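PDB 3KAE: possible protein of nuclear scaffold from Encephalitozoon cuniculi, which probably serves as the Cdc27 (APC3) subunit of the anaphase-promoting complex, its N-terminal tetratricopeptide repeat domain forming a homodimer. Local coordinates for residues Glu117-Asp122 / His136-Ser140. Coordinates in Å, arbitrary orientation, origin at the centre of the assembly. Residues are numbered along the deposited sequence.
Sequences ESLLGD and HYVRS
Two alpha-helical segments, 117-122 and 136-140, run antiparallel at 162°, their axes approaching to 7.7 Å; the nearest CA atoms, those of E117 and H136, lie 4.9 Å apart. E117 (chi1 m, chi2 m) points toward the partner helix, and its carboxylate ends beside H136 and R139: OE1 accepts a hydrogen bond from H136 ND1 (2.7 Å), while OE2 forms a salt bridge with R139 NE (3.6 Å). H136 (chi1 m, chi2 -60°) presents one imidazole face to L120 (chi1 -129°, chi2 12°, both between wells), whose CG sits 4.0 Å from the ring centroid, 4° off the normal, in a CH-pi contact. Such close antiparallel pairing of consecutive helices, here 113-126 and 130-143, is characteristic of a tetratricopeptide repeat hairpin, and helix 78-89 packs against E117 and L120. With no side chain, G121 lets Y137 (chi1 m, chi2 -38°) lie flat across it, G121 CA lying 4.0 Å from the Y137 ring centroid in a second CH-pi contact. Y137 OH then donates to D122 OD1 (D122 chi1 m) at 2.6 Å, an oxygen also hydrogen-bonded to S148 OG. S140 CB packs 3.7 Å from E117 CB, its hydroxyl hydrogen-bonded to E114 O.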
loop_
_atom_site.group_PDB
_atom_site.type_symbol
_atom_site.label_atom_id
_atom_site.label_comp_id
_atom_site.label_asym_id
_atom_site.label_seq_id
_atom_site.Cartn_x
_atom_site.Cartn_y
_atom_site.Cartn_z
ATOM N N GLU C 117 -10.342 -5.672 16.867
ATOM C CA GLU C 117 -11.796 -5.688 17.080
ATOM C C GLU C 117 -12.536 -5.075 15.899
ATOM O O GLU C 117 -13.609 -5.539 15.518
ATOM C CB GLU C 117 -12.162 -4.944 18.367
ATOM C CG GLU C 117 -11.611 -5.593 19.631
ATOM C CD GLU C 117 -12.268 -6.919 19.940
ATOM O OE1 GLU C 117 -13.263 -7.258 19.265
ATOM O OE2 GLU C 117 -11.796 -7.619 20.862
ATOM N N SER C 118 -11.942 -4.037 15.314
ATOM C CA SER C 118 -12.513 -3.387 14.145
ATOM C C SER C 118 -12.558 -4.341 12.959
ATOM O O SER C 118 -13.597 -4.500 12.314
ATOM C CB SER C 118 -11.708 -2.135 13.787
ATOM O OG SER C 118 -12.130 -1.609 12.543
ATOM N N LEU C 119 -11.422 -4.977 12.688
ATOM C CA LEU C 119 -11.300 -5.924 11.591
ATOM C C LEU C 119 -12.203 -7.119 11.856
ATOM O O LEU C 119 -12.862 -7.631 10.962
ATOM C CB LEU C 119 -9.834 -6.357 11.461
ATOM C CG LEU C 119 -9.220 -6.816 10.130
ATOM C CD1 LEU C 119 -9.090 -8.314 10.073
ATOM C CD2 LEU C 119 -9.972 -6.270 8.898
ATOM N N LEU C 120 -12.220 -7.551 13.104
ATOM C CA LEU C 120 -13.112 -8.603 13.552
ATOM C C LEU C 120 -14.588 -8.212 13.319
ATOM O O LEU C 120 -15.420 -9.053 12.980
ATOM C CB LEU C 120 -12.845 -8.831 15.027
ATOM C CG LEU C 120 -12.580 -10.224 15.569
ATOM C CD1 LEU C 120 -12.323 -11.325 14.564
ATOM C CD2 LEU C 120 -11.658 -10.243 16.782
ATOM N N GLY C 121 -14.892 -6.929 13.459
ATOM C CA GLY C 121 -16.245 -6.458 13.243
ATOM C C GLY C 121 -16.604 -6.597 11.781
ATOM O O GLY C 121 -17.677 -7.101 11.437
ATOM N N ASP C 122 -15.694 -6.147 10.919
ATOM C CA ASP C 122 -15.872 -6.247 9.468
ATOM C C ASP C 122 -16.048 -7.686 9.016
ATOM O O ASP C 122 -16.941 -7.993 8.220
ATOM C CB ASP C 122 -14.675 -5.631 8.736
ATOM C CG ASP C 122 -14.581 -4.127 8.929
ATOM O OD1 ASP C 122 -15.579 -3.537 9.407
ATOM O OD2 ASP C 122 -13.518 -3.537 8.608
ATOM N N HIS C 136 -17.991 -6.259 18.307
ATOM C CA HIS C 136 -16.568 -5.943 18.108
ATOM C C HIS C 136 -16.401 -4.456 17.826
ATOM O O HIS C 136 -15.487 -3.824 18.354
ATOM C CB HIS C 136 -15.928 -6.806 17.013
ATOM C CG HIS C 136 -15.942 -8.274 17.323
ATOM N ND1 HIS C 136 -15.329 -8.804 18.436
ATOM C CD2 HIS C 136 -16.514 -9.315 16.676
ATOM C CE1 HIS C 136 -15.517 -10.112 18.461
ATOM N NE2 HIS C 136 -16.236 -10.447 17.407
ATOM N N TYR C 137 -17.305 -3.889 17.029
ATOM C CA TYR C 137 -17.261 -2.448 16.768
ATOM C C TYR C 137 -17.396 -1.648 18.057
ATOM O O TYR C 137 -16.692 -0.658 18.272
ATOM C CB TYR C 137 -18.358 -2.018 15.810
ATOM C CG TYR C 137 -18.222 -2.509 14.394
ATOM C CD1 TYR C 137 -16.969 -2.602 13.765
ATOM C CD2 TYR C 137 -19.345 -2.864 13.672
ATOM C CE1 TYR C 137 -16.867 -3.052 12.455
ATOM C CE2 TYR C 137 -19.257 -3.306 12.375
ATOM C CZ TYR C 137 -18.023 -3.399 11.766
ATOM O OH TYR C 137 -17.983 -3.836 10.471
ATOM N N VAL C 138 -18.312 -2.089 18.911
ATOM C CA VAL C 138 -18.518 -1.441 20.195
ATOM C C VAL C 138 -17.242 -1.524 21.017
ATOM O O VAL C 138 -16.795 -0.521 21.578
ATOM C CB VAL C 138 -19.683 -2.077 20.970
ATOM C CG1 VAL C 138 -19.634 -1.677 22.439
ATOM C CG2 VAL C 138 -20.997 -1.679 20.340
ATOM N N ARG C 139 -16.650 -2.715 21.075
ATOM C CA ARG C 139 -15.487 -2.931 21.925
ATOM C C ARG C 139 -14.311 -2.128 21.368
ATOM O O ARG C 139 -13.514 -1.564 22.112
ATOM C CB ARG C 139 -15.174 -4.428 22.062
ATOM C CG ARG C 139 -14.132 -4.761 23.116
ATOM C CD ARG C 139 -14.359 -6.144 23.719
ATOM N NE ARG C 139 -14.800 -7.102 22.726
ATOM C CZ ARG C 139 -15.939 -7.791 22.697
ATOM N NH1 ARG C 139 -16.130 -8.607 21.673
ATOM N NH2 ARG C 139 -16.864 -7.705 23.646
ATOM N N SER C 140 -14.239 -2.048 20.046
ATOM C CA SER C 140 -13.211 -1.262 19.390
ATOM C C SER C 140 -13.354 0.227 19.671
ATOM O O SER C 140 -12.367 0.916 19.985
ATOM C CB SER C 140 -13.271 -1.481 17.891
ATOM O OG SER C 140 -12.383 -0.593 17.239
#